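Local structure of peroxisomal fatty acid beta-oxidation multifunctional protein MFP2 (Arabidopsis thaliana, 2WTB) at residues Cys417-Ile422 with Gln442-Gly447; Lys406-Ala411 with Gly436-Ser441; Asp431-Gly436 with Val463-Thr468; Glu387-Val392 with Ala411-Tyr416. The protein carries out the hydration and NAD-dependent dehydrogenation steps of peroxisomal fatty acid beta-oxidation during seed germination, and also has isomerase and epimerase functions. All coordinates share one frame; numbering follows the deposited sequence.

Contact 1: residues Cys417-Ile422 with Gln442-Gly447; sequences CPQHCI and QDRIVG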
# COMPACT_ATOMS: atom_id res chain seq x y z
N CYS A 417 -11.52 -8.24 -33.47
CA CYS A 417 -10.46 -7.39 -32.92
C CYS A 417 -9.26 -7.27 -33.85
O CYS A 417 -9.06 -8.11 -34.73
CB CYS A 417 -10.00 -7.92 -31.55
SG CYS A 417 -11.11 -7.53 -30.19
N PRO A 418 -8.46 -6.22 -33.65
CA PRO A 418 -7.17 -6.05 -34.34
C PRO A 418 -6.19 -7.14 -33.91
O PRO A 418 -6.33 -7.70 -32.83
CB PRO A 418 -6.69 -4.68 -33.86
CG PRO A 418 -7.92 -3.97 -33.41
CD PRO A 418 -8.81 -5.03 -32.85
N GLN A 419 -5.20 -7.42 -34.76
CA GLN A 419 -4.27 -8.52 -34.51
C GLN A 419 -3.36 -8.28 -33.31
O GLN A 419 -2.77 -9.22 -32.77
CB GLN A 419 -3.42 -8.78 -35.76
CG GLN A 419 -4.21 -8.82 -37.05
CD GLN A 419 -5.40 -9.76 -36.99
OE1 GLN A 419 -5.46 -10.64 -36.12
NE2 GLN A 419 -6.34 -9.60 -37.91
N HIS A 420 -3.25 -7.03 -32.89
CA HIS A 420 -2.37 -6.66 -31.79
C HIS A 420 -3.13 -6.58 -30.47
O HIS A 420 -2.52 -6.51 -29.40
CB HIS A 420 -1.72 -5.30 -32.08
CG HIS A 420 -2.69 -4.16 -32.06
ND1 HIS A 420 -3.47 -3.83 -33.15
CD2 HIS A 420 -3.01 -3.28 -31.09
CE1 HIS A 420 -4.23 -2.79 -32.85
NE2 HIS A 420 -3.97 -2.43 -31.61
N CYS A 421 -4.45 -6.58 -30.56
CA CYS A 421 -5.31 -6.38 -29.39
C CYS A 421 -5.10 -7.44 -28.32
O CYS A 421 -5.06 -8.64 -28.62
CB CYS A 421 -6.77 -6.34 -29.81
SG CYS A 421 -7.91 -5.95 -28.48
N ILE A 422 -4.99 -7.01 -27.07
CA ILE A 422 -4.80 -7.93 -25.95
C ILE A 422 -6.11 -8.61 -25.57
O ILE A 422 -7.14 -7.96 -25.39
CB ILE A 422 -4.22 -7.20 -24.72
CG1 ILE A 422 -2.80 -6.72 -25.02
CG2 ILE A 422 -4.23 -8.12 -23.51
CD1 ILE A 422 -2.21 -5.86 -23.93
N GLN A 442 -3.09 -17.63 -28.54
CA GLN A 442 -2.64 -17.97 -27.19
C GLN A 442 -1.61 -16.99 -26.65
O GLN A 442 -1.47 -16.84 -25.44
CB GLN A 442 -2.09 -19.40 -27.15
CG GLN A 442 -3.14 -20.48 -27.34
CD GLN A 442 -3.67 -20.55 -28.76
OE1 GLN A 442 -2.97 -20.21 -29.71
NE2 GLN A 442 -4.92 -20.98 -28.90
N ASP A 443 -0.90 -16.32 -27.54
CA ASP A 443 0.12 -15.36 -27.12
C ASP A 443 -0.51 -14.05 -26.66
O ASP A 443 0.13 -13.26 -25.95
CB ASP A 443 1.11 -15.10 -28.25
CG ASP A 443 0.46 -14.39 -29.42
OD1 ASP A 443 -0.60 -14.85 -29.89
OD2 ASP A 443 1.02 -13.37 -29.88
N ARG A 444 -1.75 -13.82 -27.06
CA ARG A 444 -2.45 -12.57 -26.75
C ARG A 444 -3.39 -12.71 -25.56
O ARG A 444 -3.92 -11.72 -25.06
CB ARG A 444 -3.25 -12.09 -27.96
CG ARG A 444 -2.42 -11.46 -29.06
CD ARG A 444 -3.32 -10.74 -30.05
NE ARG A 444 -4.02 -11.66 -30.94
CZ ARG A 444 -5.16 -11.38 -31.56
NH1 ARG A 444 -5.76 -10.21 -31.36
NH2 ARG A 444 -5.72 -12.27 -32.36
N ILE A 445 -3.60 -13.94 -25.11
CA ILE A 445 -4.54 -14.20 -24.02
C ILE A 445 -3.86 -14.17 -22.66
O ILE A 445 -2.92 -14.93 -22.40
CB ILE A 445 -5.27 -15.55 -24.21
CG1 ILE A 445 -6.26 -15.44 -25.38
CG2 ILE A 445 -6.00 -15.94 -22.94
CD1 ILE A 445 -6.81 -16.77 -25.83
N VAL A 446 -4.34 -13.28 -21.79
CA VAL A 446 -3.76 -13.09 -20.47
C VAL A 446 -4.86 -12.91 -19.42
O VAL A 446 -6.01 -12.65 -19.77
CB VAL A 446 -2.81 -11.87 -20.45
CG1 VAL A 446 -3.60 -10.59 -20.64
CG2 VAL A 446 -2.01 -11.83 -19.15
N GLY A 447 -4.50 -13.06 -18.15
CA GLY A 447 -5.46 -12.93 -17.07
C GLY A 447 -5.34 -11.61 -16.33
O GLY A 447 -4.32 -11.32 -15.70
O HOH W 1 -8.03 -10.71 -33.32

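Contact 2: residues Lys406-Ala411 with Gly436-Ser441; sequences KQQIFA and GERTKS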
# COMPACT_ATOMS: atom_id res chain seq x y z
N LYS A 406 -17.46 -18.45 -22.40
CA LYS A 406 -16.20 -17.72 -22.50
C LYS A 406 -15.43 -18.11 -23.77
O LYS A 406 -14.91 -17.25 -24.48
CB LYS A 406 -15.33 -17.96 -21.26
CG LYS A 406 -15.64 -17.05 -20.09
CD LYS A 406 -14.91 -17.52 -18.83
CE LYS A 406 -14.73 -16.40 -17.82
NZ LYS A 406 -16.01 -15.91 -17.27
N GLN A 407 -15.36 -19.41 -24.04
CA GLN A 407 -14.69 -19.90 -25.24
C GLN A 407 -15.24 -19.22 -26.48
O GLN A 407 -14.50 -18.93 -27.42
CB GLN A 407 -14.86 -21.42 -25.36
CG GLN A 407 -13.91 -22.23 -24.50
CD GLN A 407 -14.21 -23.71 -24.54
OE1 GLN A 407 -15.35 -24.13 -24.76
NE2 GLN A 407 -13.18 -24.53 -24.33
N GLN A 408 -16.54 -18.96 -26.47
CA GLN A 408 -17.22 -18.34 -27.61
C GLN A 408 -16.88 -16.86 -27.73
O GLN A 408 -16.71 -16.34 -28.83
CB GLN A 408 -18.73 -18.53 -27.51
CG GLN A 408 -19.51 -17.92 -28.67
CD GLN A 408 -19.11 -18.51 -30.01
OE1 GLN A 408 -18.71 -19.67 -30.10
NE2 GLN A 408 -19.22 -17.70 -31.06
N ILE A 409 -16.78 -16.18 -26.59
CA ILE A 409 -16.46 -14.76 -26.58
C ILE A 409 -15.07 -14.51 -27.16
O ILE A 409 -14.87 -13.54 -27.89
CB ILE A 409 -16.54 -14.18 -25.15
CG1 ILE A 409 -17.97 -14.27 -24.62
CG2 ILE A 409 -16.06 -12.73 -25.14
CD1 ILE A 409 -18.19 -13.54 -23.33
N PHE A 410 -14.13 -15.38 -26.84
CA PHE A 410 -12.76 -15.24 -27.34
C PHE A 410 -12.65 -15.63 -28.81
O PHE A 410 -11.72 -15.20 -29.51
CB PHE A 410 -11.78 -16.03 -26.47
CG PHE A 410 -11.29 -15.26 -25.28
CD1 PHE A 410 -9.95 -14.93 -25.16
CD2 PHE A 410 -12.17 -14.85 -24.30
CE1 PHE A 410 -9.50 -14.21 -24.07
CE2 PHE A 410 -11.73 -14.13 -23.21
CZ PHE A 410 -10.39 -13.81 -23.10
N ALA A 411 -13.58 -16.44 -29.28
CA ALA A 411 -13.66 -16.75 -30.71
C ALA A 411 -14.05 -15.48 -31.47
O ALA A 411 -13.43 -15.13 -32.47
CB ALA A 411 -14.66 -17.86 -30.96
N GLY A 436 -9.19 -19.82 -24.49
CA GLY A 436 -8.69 -19.54 -25.83
C GLY A 436 -8.57 -20.78 -26.70
O GLY A 436 -7.79 -20.81 -27.65
N GLU A 437 -9.35 -21.81 -26.37
CA GLU A 437 -9.30 -23.07 -27.10
C GLU A 437 -9.64 -22.91 -28.58
O GLU A 437 -8.95 -23.46 -29.44
CB GLU A 437 -10.26 -24.08 -26.46
CG GLU A 437 -10.35 -25.41 -27.20
CD GLU A 437 -9.05 -26.20 -27.14
OE1 GLU A 437 -8.21 -25.91 -26.26
OE2 GLU A 437 -8.88 -27.10 -27.98
N ARG A 438 -10.69 -22.15 -28.87
CA ARG A 438 -11.19 -22.02 -30.24
C ARG A 438 -10.42 -20.99 -31.07
O ARG A 438 -10.80 -20.70 -32.21
CB ARG A 438 -12.68 -21.68 -30.24
CG ARG A 438 -13.56 -22.70 -29.54
CD ARG A 438 -15.02 -22.54 -29.96
NE ARG A 438 -15.91 -23.41 -29.20
CZ ARG A 438 -16.72 -23.00 -28.23
NH1 ARG A 438 -16.76 -21.71 -27.91
NH2 ARG A 438 -17.50 -23.86 -27.60
N THR A 439 -9.35 -20.44 -30.51
CA THR A 439 -8.56 -19.44 -31.22
C THR A 439 -7.13 -19.90 -31.43
O THR A 439 -6.73 -20.97 -30.97
CB THR A 439 -8.53 -18.10 -30.46
OG1 THR A 439 -7.62 -18.19 -29.36
CG2 THR A 439 -9.92 -17.74 -29.94
N LYS A 440 -6.36 -19.09 -32.14
CA LYS A 440 -4.93 -19.32 -32.32
C LYS A 440 -4.17 -18.11 -31.81
O LYS A 440 -3.10 -17.77 -32.32
CB LYS A 440 -4.60 -19.57 -33.79
CG LYS A 440 -5.15 -20.88 -34.33
CD LYS A 440 -4.78 -21.07 -35.79
CE LYS A 440 -5.38 -22.35 -36.34
NZ LYS A 440 -5.05 -23.51 -35.48
N SER A 441 -4.72 -17.47 -30.78
CA SER A 441 -4.14 -16.25 -30.24
C SER A 441 -3.65 -16.45 -28.81
O SER A 441 -3.77 -15.56 -27.98
CB SER A 441 -5.17 -15.12 -30.28
OG SER A 441 -5.77 -15.03 -31.56

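Contact 3: residues Asp431-Gly436 with Val463-Thr468; sequences DLNKIG and VRTNHT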
# COMPACT_ATOMS: atom_id res chain seq x y z
N ASP A 431 -9.68 -22.13 -16.21
CA ASP A 431 -8.34 -22.21 -16.80
C ASP A 431 -8.24 -21.35 -18.06
O ASP A 431 -8.95 -21.58 -19.04
CB ASP A 431 -8.02 -23.67 -17.12
CG ASP A 431 -6.74 -23.84 -17.92
OD1 ASP A 431 -5.95 -22.87 -18.01
OD2 ASP A 431 -6.52 -24.94 -18.46
N LEU A 432 -7.34 -20.37 -18.03
CA LEU A 432 -7.13 -19.47 -19.16
C LEU A 432 -6.86 -20.20 -20.47
O LEU A 432 -7.25 -19.73 -21.55
CB LEU A 432 -6.00 -18.48 -18.86
CG LEU A 432 -6.34 -17.24 -18.02
CD1 LEU A 432 -6.94 -17.63 -16.69
CD2 LEU A 432 -5.10 -16.40 -17.81
N ASN A 433 -6.20 -21.35 -20.39
CA ASN A 433 -5.87 -22.11 -21.59
C ASN A 433 -7.08 -22.71 -22.30
O ASN A 433 -7.05 -22.94 -23.51
CB ASN A 433 -4.85 -23.21 -21.28
CG ASN A 433 -3.44 -22.67 -21.15
OD1 ASN A 433 -2.71 -23.03 -20.23
ND2 ASN A 433 -3.07 -21.78 -22.06
N LYS A 434 -8.15 -22.95 -21.55
CA LYS A 434 -9.37 -23.52 -22.12
C LYS A 434 -10.25 -22.44 -22.74
O LYS A 434 -11.04 -22.71 -23.65
CB LYS A 434 -10.14 -24.32 -21.08
CG LYS A 434 -9.48 -25.64 -20.71
CD LYS A 434 -10.26 -26.38 -19.64
CE LYS A 434 -9.53 -27.63 -19.20
NZ LYS A 434 -10.24 -28.32 -18.09
N ILE A 435 -10.12 -21.21 -22.25
CA ILE A 435 -10.89 -20.09 -22.78
C ILE A 435 -10.49 -19.78 -24.22
O ILE A 435 -11.35 -19.52 -25.06
CB ILE A 435 -10.71 -18.83 -21.91
CG1 ILE A 435 -11.28 -19.07 -20.51
CG2 ILE A 435 -11.39 -17.64 -22.56
CD1 ILE A 435 -11.18 -17.87 -19.59
N GLY A 436 -9.19 -19.82 -24.49
CA GLY A 436 -8.69 -19.54 -25.83
C GLY A 436 -8.57 -20.78 -26.70
O GLY A 436 -7.79 -20.81 -27.65
N VAL A 463 -2.39 -12.72 -14.63
CA VAL A 463 -2.20 -14.16 -14.77
C VAL A 463 -1.62 -14.52 -16.13
O VAL A 463 -2.29 -14.40 -17.16
CB VAL A 463 -3.52 -14.93 -14.56
CG1 VAL A 463 -3.29 -16.42 -14.65
CG2 VAL A 463 -4.15 -14.56 -13.23
N ARG A 464 -0.37 -14.96 -16.14
CA ARG A 464 0.31 -15.35 -17.37
C ARG A 464 0.14 -16.84 -17.60
O ARG A 464 -0.06 -17.61 -16.66
CB ARG A 464 1.80 -15.02 -17.28
CG ARG A 464 2.61 -16.14 -16.66
CD ARG A 464 3.68 -15.63 -15.70
NE ARG A 464 4.93 -15.32 -16.38
CZ ARG A 464 6.12 -15.42 -15.81
NH1 ARG A 464 6.22 -15.84 -14.56
NH2 ARG A 464 7.22 -15.10 -16.49
N THR A 465 0.22 -17.26 -18.86
CA THR A 465 0.23 -18.68 -19.18
C THR A 465 1.60 -19.05 -19.69
O THR A 465 2.52 -18.23 -19.65
CB THR A 465 -0.82 -19.04 -20.24
OG1 THR A 465 -2.04 -18.34 -19.98
CG2 THR A 465 -1.10 -20.53 -20.22
N ASN A 466 1.75 -20.28 -20.18
CA ASN A 466 2.98 -20.70 -20.84
C ASN A 466 3.10 -20.01 -22.19
O ASN A 466 4.18 -19.96 -22.78
CB ASN A 466 2.98 -22.21 -21.05
CG ASN A 466 2.67 -22.98 -19.78
OD1 ASN A 466 1.85 -23.90 -19.78
ND2 ASN A 466 3.33 -22.60 -18.69
N HIS A 467 1.98 -19.47 -22.67
CA HIS A 467 1.93 -18.89 -24.01
C HIS A 467 1.89 -17.36 -23.99
O HIS A 467 2.32 -16.72 -24.95
CB HIS A 467 0.72 -19.45 -24.77
CG HIS A 467 0.65 -20.94 -24.77
ND1 HIS A 467 1.35 -21.72 -25.66
CD2 HIS A 467 -0.04 -21.80 -23.98
CE1 HIS A 467 1.10 -23.00 -25.42
NE2 HIS A 467 0.26 -23.07 -24.40
N THR A 468 1.38 -16.78 -22.91
CA THR A 468 1.31 -15.33 -22.81
C THR A 468 2.66 -14.73 -23.17
O THR A 468 3.69 -15.07 -22.58
CB THR A 468 0.93 -14.88 -21.39
OG1 THR A 468 -0.34 -15.44 -21.03
CG2 THR A 468 0.85 -13.36 -21.32

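Contact 4: residues Glu387-Val392 with Ala411-Tyr416; sequences ESFRDV and ADLEKY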
# COMPACT_ATOMS: atom_id res chain seq x y z
N GLU A 387 -18.68 -4.60 -33.98
CA GLU A 387 -18.06 -3.78 -35.02
C GLU A 387 -17.30 -2.59 -34.45
O GLU A 387 -16.52 -1.95 -35.15
CB GLU A 387 -19.11 -3.30 -36.02
CG GLU A 387 -19.63 -4.40 -36.94
CD GLU A 387 -18.52 -5.05 -37.75
OE1 GLU A 387 -18.67 -6.24 -38.10
OE2 GLU A 387 -17.51 -4.38 -38.03
N SER A 388 -17.52 -2.31 -33.17
CA SER A 388 -16.83 -1.21 -32.50
C SER A 388 -15.55 -1.70 -31.83
O SER A 388 -14.93 -0.98 -31.06
CB SER A 388 -17.75 -0.55 -31.47
OG SER A 388 -18.46 -1.53 -30.72
N PHE A 389 -15.16 -2.93 -32.15
CA PHE A 389 -13.95 -3.53 -31.60
C PHE A 389 -12.80 -3.46 -32.59
O PHE A 389 -11.67 -3.85 -32.28
CB PHE A 389 -14.21 -4.99 -31.21
CG PHE A 389 -15.00 -5.15 -29.94
CD1 PHE A 389 -16.21 -4.50 -29.78
CD2 PHE A 389 -14.55 -5.97 -28.93
CE1 PHE A 389 -16.94 -4.65 -28.62
CE2 PHE A 389 -15.27 -6.13 -27.77
CZ PHE A 389 -16.48 -5.47 -27.61
N ARG A 390 -13.09 -2.95 -33.78
CA ARG A 390 -12.09 -2.84 -34.84
C ARG A 390 -11.00 -1.83 -34.47
O ARG A 390 -10.04 -1.65 -35.21
CB ARG A 390 -12.75 -2.43 -36.15
CG ARG A 390 -13.88 -3.34 -36.58
CD ARG A 390 -13.38 -4.73 -36.92
NE ARG A 390 -14.41 -5.55 -37.54
CZ ARG A 390 -14.20 -6.75 -38.06
NH1 ARG A 390 -12.99 -7.29 -38.02
NH2 ARG A 390 -15.20 -7.43 -38.61
N ASP A 391 -11.17 -1.18 -33.33
CA ASP A 391 -10.28 -0.10 -32.94
C ASP A 391 -9.70 -0.31 -31.54
O ASP A 391 -8.86 0.46 -31.08
CB ASP A 391 -11.04 1.23 -32.99
CG ASP A 391 -10.12 2.43 -32.96
OD1 ASP A 391 -8.94 2.29 -33.34
OD2 ASP A 391 -10.58 3.52 -32.55
N VAL A 392 -10.15 -1.37 -30.87
CA VAL A 392 -9.77 -1.61 -29.48
C VAL A 392 -8.36 -2.16 -29.33
O VAL A 392 -7.94 -3.05 -30.08
CB VAL A 392 -10.76 -2.56 -28.78
CG1 VAL A 392 -10.48 -2.62 -27.29
CG2 VAL A 392 -12.19 -2.12 -29.03
N ALA A 411 -13.58 -16.44 -29.28
CA ALA A 411 -13.66 -16.75 -30.71
C ALA A 411 -14.05 -15.48 -31.47
O ALA A 411 -13.43 -15.13 -32.47
CB ALA A 411 -14.66 -17.86 -30.96
N ASP A 412 -15.08 -14.80 -30.97
CA ASP A 412 -15.54 -13.55 -31.57
C ASP A 412 -14.49 -12.46 -31.42
O ASP A 412 -14.24 -11.69 -32.35
CB ASP A 412 -16.86 -13.10 -30.94
CG ASP A 412 -18.00 -14.04 -31.25
OD1 ASP A 412 -17.88 -14.84 -32.21
OD2 ASP A 412 -19.03 -13.98 -30.54
N LEU A 413 -13.88 -12.39 -30.24
CA LEU A 413 -12.83 -11.41 -29.98
C LEU A 413 -11.74 -11.51 -31.04
O LEU A 413 -11.41 -10.53 -31.69
CB LEU A 413 -12.23 -11.62 -28.59
CG LEU A 413 -13.05 -11.13 -27.40
CD1 LEU A 413 -12.33 -11.43 -26.10
CD2 LEU A 413 -13.34 -9.65 -27.53
N GLU A 414 -11.18 -12.71 -31.19
CA GLU A 414 -10.14 -12.95 -32.17
C GLU A 414 -10.60 -12.57 -33.58
O GLU A 414 -9.78 -12.23 -34.44
CB GLU A 414 -9.73 -14.43 -32.15
CG GLU A 414 -8.64 -14.80 -33.14
CD GLU A 414 -8.42 -16.29 -33.21
OE1 GLU A 414 -7.25 -16.72 -33.20
OE2 GLU A 414 -9.42 -17.04 -33.26
N LYS A 415 -11.91 -12.61 -33.80
CA LYS A 415 -12.47 -12.32 -35.11
C LYS A 415 -12.60 -10.82 -35.37
O LYS A 415 -12.11 -10.32 -36.38
CB LYS A 415 -13.84 -12.99 -35.27
CG LYS A 415 -14.47 -12.78 -36.63
CD LYS A 415 -15.88 -13.37 -36.69
CE LYS A 415 -15.86 -14.87 -36.49
NZ LYS A 415 -17.24 -15.44 -36.51
N TYR A 416 -13.26 -10.11 -34.46
CA TYR A 416 -13.58 -8.69 -34.68
C TYR A 416 -12.50 -7.73 -34.19
O TYR A 416 -12.57 -6.53 -34.47
CB TYR A 416 -14.92 -8.35 -34.02
CG TYR A 416 -16.09 -9.16 -34.53
CD1 TYR A 416 -16.76 -8.80 -35.69
CD2 TYR A 416 -16.52 -10.30 -33.85
CE1 TYR A 416 -17.83 -9.55 -36.16
CE2 TYR A 416 -17.59 -11.05 -34.31
CZ TYR A 416 -18.24 -10.67 -35.47
OH TYR A 416 -19.30 -11.41 -35.93

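Contact 1: residues Cys417-Ile422 with Gln442-Gly447
Arg-444 carries this contact, reaching from just before strand 445-450 into the turn at Pro-418 to Cys-421. Its CB points at the turn and lies 4.0 Å from Cys-421 O. CG sits anti to the carbonyl carbon (chi1 -76°) and passes the same oxygen. CD lies close to two backbone oxygens, Cys-421 O at 3.1 Å and Gln-419 O at 3.2 Å. A bend at chi3 (-76°) then turns the guanidinium across the peptides. Gln-419 O lies over one face of this group, 3.0 Å above its plane and toward the rim. It is not hydrogen-bonded there. Arg-444 NH1 donates to Cys-421 O at 3.2 Å, with an N-H...O angle of 150°. The bond meets a lone pair in the carbonyl plane. Arg-444 NH2 donates to a water lying at the guanidinium edge, in plane, at 2.9 Å. That water is also bonded to Cys-417 O, just past the end of helix 403-416. Ser-441 OG is a further, weak partner of NH2. The turn is type I, closed by Cys-421 N donating to Pro-418 O. Beyond it, Ile-422 CG2 touches Val-446 CG1 at 3.8 Å, and both side chains rest on Val-472 of helix 470-482. The arginine thus binds the helix-to-strand loop mainly through main-chain oxygens. Strands 422-425 and 445-450 run parallel as neighbours in the central sheet, the arrangement of a Rossmann-type NAD-binding domain of the 3-hydroxyacyl-CoA dehydrogenase family.

Contact 2: residues Lys406-Ala411 with Gly436-Ser441
Gly-436 O is gripped by two hydrogen bonds and a weak third. Thr-439 N reaches Gly-436 O at 3.3 Å and closes a type I turn. Thr-439 OG1 donates to Gly-436 O at 3.1 Å from above the carbonyl plane, not along a lone pair. Gln-442 NE2 adds the weak third bond. To reach Gly-436 O, OG1 of Thr-439 stands between its own backbone N and carbonyl carbon (chi1 77°). The same rotation sends Thr-439 CG2 to the helix, where it meets Phe-410 O at 3.1 Å. Arg-438 lies extended from CG to NE and crosses Gln-407 at about a right angle. Gln-407 OE1 sits over one face of the guanidinium, 3.5 Å above its plane and offset toward the rim. Arg-438 NH1 presses on Gln-407 CB at 3.2 Å. Arg-438 NH1 also nears Gln-408 N at 3.1 Å, but both are donors and no bond forms. Gln-407 NE2 touches Glu-437 CB at 3.6 Å, while its hydrogen bond goes to Lys-434 O. Ala-411 CB rests against Arg-438 CB on the same flank. The turn after helix 432-435 thus lies along helix 403-416. Beneath it, Phe-410 is wedged against Ile-435 of helix 432-435, Leu-423 and Ser-425 of strand 422-425, and Ile-445 of strand 445-450.

Contact 3: residues Asp431-Gly436 with Val463-Thr468
The His-467 ring and the Asn-433 amide stand almost perpendicular, 86° apart. Asn-433 ND2 approaches the ring at its edge, 3.6 Å from His-467 CD2. Asn-466 CB lies over one ring face, offset toward the rim. The amide itself meets Thr-465 tip to tip. Thr-465 CG2 sits astride the end of the amide, 3.0 Å from Asn-433 ND2 and equally 3.0 Å from Asn-433 OD1. This methyl is anti to its backbone N, so the Thr-465 OG1 branch turns another way and passes Leu-432 CB at 4.1 Å. Asp-431 is the N-cap of the short helix 432-435. Asp-431 OD1 accepts from Asn-433 N at 2.8 Å, met from well above the carboxylate plane, and a second donor is Asn-492 ND2. The helix packs beside Val-463 of strand 459-464, which runs antiparallel to strand 445-450 in the Rossmann-type sheet of the NAD-binding domain. Leu-432 makes the apolar part of the contact. The Leu-432 and Val-463 side chains cross obliquely, with Leu-432 CD2 3.6 Å from Val-463 CG1 and 3.5 Å from Val-463 O. Further along, the chain folds back so that Thr-465 N donates to Thr-468 OG1 at 2.9 Å. That hydroxyl is also bonded to Ile-445 O.

Contact 4: residues Glu387-Val392 with Ala411-Tyr416
The Arg-390 guanidinium and the Tyr-416 ring are turned 68° apart and meet obliquely, so this is no flat stack. Arg-390 NH2 comes to 3.6 Å from Tyr-416 CD1. The Tyr-416 backbone also takes part: its CA lies over one guanidinium face, 3.7 Å above the plane and toward the rim. Arg-390 bends at chi2, which lays Arg-390 CD against Tyr-416 O at 3.1 Å. Glu-387 completes the group. Its carboxylate stands at 89° to the tyrosine ring, with Glu-387 OE1 at the ring edge, 3.9 Å from Tyr-416 CE1. The other oxygen, Glu-387 OE2, accepts a weak but straight bond from Arg-390 NE at 3.3 Å (172°). This is a salt bridge within the loop. On the buried side, Phe-389 CE2 touches Leu-413 CD2 at 4.0 Å, the two side chains crossing obliquely. Phe-389 CB also faces Tyr-416 CB. The loop between strands 380-383 and 394-397 thereby packs on the last turn of helix 403-416. Tyr-386 continues the aromatic patch, edge-to-face with Phe-389 and nearly parallel to Tyr-416. Phe-389 goes on to rest against strands 315-318 and 338-341.

All four contacts lie in the NAD-binding domain of the dehydrogenase part, around its eight-stranded sheet. The segments of contact 4 both come before those of contacts 1 and 3. Elsewhere the segments interleave, so contacts 1, 2 and 3 cross one another and contact 2 crosses contact 4. Contacts 2 and 4 share Ala-411 on helix 403-416, with centres about 12 Å apart. Contacts 2 and 3 share Gly-436. Contact 1 touches the other three, each about 11 Å away between centres. Contacts 3 and 4 are farthest apart, about 19 Å, and do not touch. Contacts 2 and 4 pack loops on helix 403-416, while contacts 1 and 3 reach strands 445-450 and 459-464, neighbours in the sheet.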